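Local coordinates for glycoside hydrolase family 16 protein (Bacteroides ovatus, PDB 7KR6) that probably hydrolyses glycosidic bonds within beta-glucans as an endo-glucanase, and is captured here with a fluorinated glucose-based inhibitor in its glycan pocket, at residues A[106-110]-A[202-206]; A[169-173]-A[222-228]. The protein carries 1 engineered substitution. All coordinates share one frame; numbering follows the deposited sequence.

Contact 1 of 2, residues A[106-110]-A[202-206]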
loop_
_atom_site.group_PDB
_atom_site.type_symbol
_atom_site.label_atom_id
_atom_site.label_comp_id
_atom_site.label_asym_id
_atom_site.label_seq_id
_atom_site.Cartn_x
_atom_site.Cartn_y
_atom_site.Cartn_z
ATOM N N SER A 106 6.375 11.749 -25.001
ATOM C CA SER A 106 6.305 12.156 -23.580
ATOM C C SER A 106 5.608 13.509 -23.484
ATOM O O SER A 106 5.465 14.192 -24.505
ATOM C CB SER A 106 7.633 12.145 -22.928
ATOM O OG SER A 106 8.499 13.161 -23.462
ATOM N N PHE A 107 5.074 13.816 -22.321
ATOM C CA PHE A 107 4.224 15.008 -22.152
ATOM C C PHE A 107 4.196 15.413 -20.679
ATOM O O PHE A 107 4.619 14.645 -19.837
ATOM C CB PHE A 107 2.832 14.746 -22.686
ATOM C CG PHE A 107 2.058 13.768 -21.833
ATOM C CD1 PHE A 107 2.310 12.406 -21.961
ATOM C CD2 PHE A 107 1.098 14.200 -20.934
ATOM C CE1 PHE A 107 1.642 11.495 -21.148
ATOM C CE2 PHE A 107 0.392 13.280 -20.171
ATOM C CZ PHE A 107 0.671 11.938 -20.284
ATOM N N LYS A 108 3.677 16.605 -20.424
ATOM C CA LYS A 108 3.622 17.210 -19.077
ATOM C C LYS A 108 2.313 17.972 -18.996
ATOM O O LYS A 108 1.979 18.734 -19.955
ATOM C CB LYS A 108 4.852 18.122 -18.914
ATOM C CG LYS A 108 4.854 19.068 -17.739
ATOM C CD LYS A 108 6.020 20.051 -17.712
ATOM C CE LYS A 108 5.933 20.935 -16.483
ATOM N NZ LYS A 108 7.127 21.791 -16.306
ATOM N N TYR A 109 1.598 17.839 -17.884
ATOM C CA TYR A 109 0.406 18.644 -17.563
ATOM C C TYR A 109 -0.641 18.566 -18.683
ATOM O O TYR A 109 -1.158 19.632 -19.120
ATOM C CB TYR A 109 0.812 20.105 -17.298
ATOM C CG TYR A 109 1.703 20.414 -16.124
ATOM C CD1 TYR A 109 1.977 19.529 -15.079
ATOM C CD2 TYR A 109 2.265 21.679 -16.022
ATOM C CE1 TYR A 109 2.812 19.865 -14.015
ATOM C CE2 TYR A 109 3.075 22.032 -14.955
ATOM C CZ TYR A 109 3.382 21.128 -13.957
ATOM O OH TYR A 109 4.205 21.506 -12.923
ATOM N N ARG A 110 -0.946 17.370 -19.175
ATOM C CA ARG A 110 -2.080 17.162 -20.098
ATOM C C ARG A 110 -2.882 15.981 -19.579
ATOM O O ARG A 110 -2.322 15.166 -18.832
ATOM C CB ARG A 110 -1.637 16.806 -21.516
ATOM C CG ARG A 110 -0.732 17.838 -22.172
ATOM C CD ARG A 110 -1.416 19.150 -22.408
ATOM N NE ARG A 110 -0.556 19.911 -23.311
ATOM C CZ ARG A 110 -0.744 20.066 -24.625
ATOM N NH1 ARG A 110 0.130 20.770 -25.323
ATOM N NH2 ARG A 110 -1.791 19.535 -25.238
ATOM N N ASP A 202 -5.857 13.206 -15.175
ATOM C CA ASP A 202 -5.716 14.677 -15.248
ATOM C C ASP A 202 -4.445 15.042 -14.495
ATOM O O ASP A 202 -4.188 14.501 -13.399
ATOM C CB ASP A 202 -6.927 15.368 -14.658
ATOM C CG ASP A 202 -8.125 15.408 -15.578
ATOM O OD1 ASP A 202 -8.009 16.046 -16.665
ATOM O OD2 ASP A 202 -9.173 14.879 -15.176
ATOM N N TRP A 203 -3.691 16.003 -15.001
ATOM C CA TRP A 203 -2.368 16.326 -14.434
ATOM C C TRP A 203 -2.176 17.836 -14.599
ATOM O O TRP A 203 -2.275 18.312 -15.746
ATOM C CB TRP A 203 -1.314 15.527 -15.180
ATOM C CG TRP A 203 0.106 15.766 -14.796
ATOM C CD1 TRP A 203 0.634 16.380 -13.700
ATOM C CD2 TRP A 203 1.205 15.265 -15.559
ATOM N NE1 TRP A 203 1.993 16.255 -13.714
ATOM C CE2 TRP A 203 2.378 15.614 -14.869
ATOM C CE3 TRP A 203 1.294 14.561 -16.757
ATOM C CZ2 TRP A 203 3.643 15.262 -15.351
ATOM C CZ3 TRP A 203 2.546 14.219 -17.240
ATOM C CH2 TRP A 203 3.707 14.560 -16.531
ATOM N N ASP A 204 -2.022 18.523 -13.481
ATOM C CA ASP A 204 -1.620 19.956 -13.482
ATOM C C ASP A 204 -0.557 20.151 -12.416
ATOM O O ASP A 204 -0.114 19.167 -11.843
ATOM C CB ASP A 204 -2.840 20.859 -13.348
ATOM C CG ASP A 204 -3.552 20.851 -11.997
ATOM O OD1 ASP A 204 -3.009 20.337 -11.022
ATOM O OD2 ASP A 204 -4.669 21.448 -11.929
ATOM N N GLU A 205 -0.160 21.394 -12.123
ATOM C CA GLU A 205 0.942 21.630 -11.168
ATOM C C GLU A 205 0.560 21.227 -9.738
ATOM O O GLU A 205 1.485 21.106 -8.943
ATOM C CB GLU A 205 1.450 23.079 -11.239
ATOM C CG GLU A 205 0.434 24.099 -10.811
ATOM C CD GLU A 205 0.864 25.538 -11.072
ATOM O OE1 GLU A 205 1.994 25.724 -11.518
ATOM O OE2 GLU A 205 0.058 26.444 -10.837
ATOM N N ASN A 206 -0.731 21.022 -9.434
ATOM C CA ASN A 206 -1.199 20.735 -8.071
ATOM C C ASN A 206 -1.620 19.275 -7.904
ATOM O O ASN A 206 -1.362 18.730 -6.845
ATOM C CB ASN A 206 -2.344 21.661 -7.684
ATOM C CG ASN A 206 -1.865 23.093 -7.580
ATOM O OD1 ASN A 206 -2.431 23.992 -8.202
ATOM N ND2 ASN A 206 -0.725 23.282 -6.955
HETATM O O HOH W 1 -3.374 20.597 -16.906
#

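Contact 2 of 2, residues A[169-173]-A[222-228]. With G2F (2-deoxy-2-fluoro-alpha-D-glucopyranose), chain C.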
loop_
_atom_site.group_PDB
_atom_site.type_symbol
_atom_site.label_atom_id
_atom_site.label_comp_id
_atom_site.label_asym_id
_atom_site.label_seq_id
_atom_site.Cartn_x
_atom_site.Cartn_y
_atom_site.Cartn_z
ATOM N N ILE A 169 1.669 6.536 -6.738
ATOM C CA ILE A 169 2.848 7.288 -7.225
ATOM C C ILE A 169 4.062 6.780 -6.462
ATOM O O ILE A 169 3.982 6.508 -5.241
ATOM C CB ILE A 169 2.688 8.833 -7.174
ATOM C CG1 ILE A 169 2.270 9.361 -5.795
ATOM C CG2 ILE A 169 1.735 9.323 -8.259
ATOM C CD1 ILE A 169 2.294 10.887 -5.691
ATOM N N HIS A 170 5.191 6.696 -7.147
ATOM C CA HIS A 170 6.491 6.306 -6.578
ATOM C C HIS A 170 7.524 7.379 -6.950
ATOM O O HIS A 170 7.498 7.864 -8.070
ATOM C CB HIS A 170 6.941 4.968 -7.119
ATOM C CG HIS A 170 6.003 3.837 -6.892
ATOM N ND1 HIS A 170 6.298 2.811 -6.006
ATOM C CD2 HIS A 170 4.819 3.553 -7.459
ATOM C CE1 HIS A 170 5.320 1.937 -6.056
ATOM N NE2 HIS A 170 4.399 2.353 -6.936
ATOM N N TYR A 171 8.414 7.694 -6.032
ATOM C CA TYR A 171 9.363 8.808 -6.197
ATOM C C TYR A 171 10.445 8.672 -5.134
ATOM O O TYR A 171 10.478 7.696 -4.376
ATOM C CB TYR A 171 8.565 10.115 -6.172
ATOM C CG TYR A 171 7.721 10.319 -4.946
ATOM C CD1 TYR A 171 6.446 9.792 -4.872
ATOM C CD2 TYR A 171 8.183 11.027 -3.834
ATOM C CE1 TYR A 171 5.669 9.930 -3.735
ATOM C CE2 TYR A 171 7.407 11.216 -2.705
ATOM C CZ TYR A 171 6.130 10.659 -2.646
ATOM O OH TYR A 171 5.351 10.857 -1.519
ATOM N N GLY A 172 11.388 9.610 -5.144
ATOM C CA GLY A 172 12.523 9.601 -4.198
ATOM C C GLY A 172 13.826 9.438 -4.951
ATOM O O GLY A 172 13.824 9.021 -6.101
ATOM N N PRO A 173 14.950 9.882 -4.342
ATOM C CA PRO A 173 16.188 9.987 -5.096
ATOM C C PRO A 173 16.919 8.682 -5.424
ATOM O O PRO A 173 17.819 8.733 -6.305
ATOM C CB PRO A 173 17.057 10.909 -4.220
ATOM C CG PRO A 173 16.509 10.742 -2.822
ATOM C CD PRO A 173 15.012 10.500 -3.017
ATOM N N ILE A 222 0.399 16.829 -5.729
ATOM C CA ILE A 222 1.833 16.849 -6.135
ATOM C C ILE A 222 2.395 18.266 -6.064
ATOM O O ILE A 222 3.501 18.439 -6.622
ATOM C CB ILE A 222 1.997 16.270 -7.548
ATOM C CG1 ILE A 222 1.139 16.969 -8.620
ATOM C CG2 ILE A 222 1.755 14.753 -7.529
ATOM C CD1 ILE A 222 1.598 16.774 -10.053
ATOM N N SER A 223 1.637 19.212 -5.528
ATOM C CA SER A 223 2.053 20.645 -5.466
ATOM C C SER A 223 3.493 20.764 -4.987
ATOM O O SER A 223 4.245 21.570 -5.598
ATOM C CB SER A 223 1.098 21.465 -4.612
ATOM O OG SER A 223 1.040 20.939 -3.301
ATOM N N SER A 224 3.927 20.015 -3.975
ATOM C CA SER A 224 5.310 20.152 -3.446
ATOM C C SER A 224 6.120 18.883 -3.705
ATOM O O SER A 224 7.159 18.659 -3.029
ATOM C CB SER A 224 5.288 20.543 -2.001
ATOM O OG SER A 224 4.868 19.445 -1.218
ATOM N N ASN A 225 5.647 18.037 -4.633
ATOM C CA ASN A 225 6.332 16.780 -4.999
ATOM C C ASN A 225 7.122 17.009 -6.282
ATOM O O ASN A 225 6.535 17.051 -7.338
ATOM C CB ASN A 225 5.339 15.636 -5.198
ATOM C CG ASN A 225 6.059 14.319 -5.201
ATOM O OD1 ASN A 225 7.183 14.234 -5.690
ATOM N ND2 ASN A 225 5.411 13.294 -4.647
ATOM N N THR A 226 8.432 17.204 -6.161
ATOM C CA THR A 226 9.284 17.660 -7.264
ATOM C C THR A 226 9.395 16.620 -8.379
ATOM O O THR A 226 9.854 17.023 -9.455
ATOM C CB THR A 226 10.688 18.003 -6.754
ATOM O OG1 THR A 226 11.309 16.870 -6.156
ATOM C CG2 THR A 226 10.674 19.203 -5.849
ATOM N N TYR A 227 8.937 15.381 -8.179
ATOM C CA TYR A 227 9.089 14.300 -9.177
ATOM C C TYR A 227 8.000 14.283 -10.271
ATOM O O TYR A 227 8.128 13.414 -11.196
ATOM C CB TYR A 227 9.170 12.972 -8.442
ATOM C CG TYR A 227 10.454 12.839 -7.662
ATOM C CD1 TYR A 227 10.572 13.323 -6.367
ATOM C CD2 TYR A 227 11.572 12.309 -8.281
ATOM C CE1 TYR A 227 11.779 13.231 -5.688
ATOM C CE2 TYR A 227 12.789 12.212 -7.623
ATOM C CZ TYR A 227 12.893 12.690 -6.324
ATOM O OH TYR A 227 14.093 12.621 -5.676
ATOM N N PHE A 228 6.997 15.185 -10.235
ATOM C CA PHE A 228 5.848 15.099 -11.171
ATOM C C PHE A 228 5.603 16.376 -11.949
ATOM O O PHE A 228 4.465 16.759 -12.206
ATOM C CB PHE A 228 4.628 14.624 -10.374
ATOM C CG PHE A 228 4.890 13.265 -9.774
ATOM C CD1 PHE A 228 4.808 12.124 -10.565
ATOM C CD2 PHE A 228 5.272 13.135 -8.445
ATOM C CE1 PHE A 228 5.115 10.879 -10.023
ATOM C CE2 PHE A 228 5.606 11.894 -7.929
ATOM C CZ PHE A 228 5.506 10.764 -8.717
HETATM C C1 G2F C . 4.601 1.083 -10.438
HETATM C C2 G2F C . 5.663 0.222 -9.845
HETATM C C3 G2F C . 6.318 -0.657 -10.890
HETATM C C4 G2F C . 5.244 -1.510 -11.515
HETATM C C5 G2F C . 4.218 -0.530 -12.167
HETATM C C6 G2F C . 3.081 -1.149 -12.946
HETATM O O3 G2F C . 7.351 -1.438 -10.299
HETATM O O4 G2F C . 5.887 -2.407 -12.489
HETATM O O5 G2F C . 3.623 0.355 -11.197
HETATM O O6 G2F C . 2.421 -2.186 -12.127
HETATM F F2 G2F C . 6.573 1.053 -9.123
#

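Contact 1 of 2, residues A[106-110]-A[202-206]
The backbones of Tyr109 and Asp204 pass closest, their CA atoms 4.7 Å apart, and no direct hydrogen bond joins the two segments. A water links them instead, donating to Tyr109 O and Trp203 O. Tyr109 CA also makes a CA-H...O contact with Trp203 O at 3.3 Å.

Trp203 is the centre of an aromatic cluster. Trp203 CG stands anti to the backbone N (chi1 177°), which brings one indole face against Lys108 CA and Tyr109 N. Lys108 CA makes a CH-pi contact 4.0 Å from the centroid of the six-membered ring. Tyr109 turns its ring edge to the five-membered ring, with the planes at 89°. Its CD1 comes 3.5 Å from Trp203 NE1. The benzo edge of the indole, at CE3 and CZ3, points to the face of the Phe107 ring in an offset edge-to-face pair, with Phe107 CE2 3.8 Å from Trp203 CE3. The backbone of Asp204 and Glu205 crosses one face of the Tyr109 ring, and Lys108 CE lies over the opposite face.

Polar ends are held from outside: Trp203 NE1 donates to Phe228 O, and Tyr109 OH bonds His229 ND1. This is aromatic packing in the GH16 beta-jelly-roll, joining the end of strand 93-107 to the end of strand 197-203. Met131 of strand 125-133 touches Phe107 and Trp203, and Ile271 of strand 261-271 packs on Phe107.

Contact 2 of 2, residues A[169-173]-A[222-228]
Tyr171 and Asn225 meet ring to amide where strand 164-171 of the GH16 beta-jelly-roll packs against the loop at 222-228. Asn225 ND2 sits over the centre of one Tyr171 face, 3.4 Å from Tyr171 CZ. The amide plane stands 72° from the ring. With chi1 at -165°, Asn225 sends its amide away from its own backbone N and toward the tyrosine. Its OD1 accepts from Tyr227 N in an Asx turn, which helps fix the amide. The type I turn from Ile222 ends at Asn225, where this Asx turn begins.

Tyr227 lies against the next part of the strand segment. Gly172 N is over the centre of its ring, and Tyr171 CB packs 3.6 Å from Tyr227 CG. The phenol end reaches Pro173, where Pro173 CD lies 3.5 Å from Tyr227 OH. Phe228 presents its ring edge to Tyr171 CD1 and His170 O. Tyr171 CD1 lies near the plane of that ring, 3.8 Å from Phe228 CE2. The tyrosine and phenylalanine planes are 81° apart. Phe228 CZ also meets Ile169 CB at 3.7 Å, and Ile169 CD1 reaches on to Ile222 CG2. Asn225 puts a polar amide among these aromatic and aliphatic groups.

Tyr171 OH is bonded to Gln181 NE2, and the tyrosine also packs on Tyr183 of the second subunit. His170 points the other way, into the glycan pocket. Its ND1 is hydrogen-bonded to His178 NE2, which probably steadies the ring. Fluorine F2 of the inhibitor sugar sits over the centre of one imidazole face, 3.3 Å from His170 NE2.

Overall arrangement
The centres of contacts 1 and 2 are 13 Å apart, on the same side of the chain's centre. Their segments alternate along the chain: 106-110, 169-173, 202-206, 222-228. Segment 202-206 runs into the hairpin of strands 207-212 and 215-221, and the loop at 222-228 follows that hairpin. The two contacts touch directly, through the indole bond of contact 1 and a probable hydrogen bond from Ile222 N to Asn206 O. Three strand ends and a loop, distant in sequence, are thus packed side by side in the GH16 fold. Contact 2 extends to the glycan pocket through His170, whereas contact 1 is structural packing.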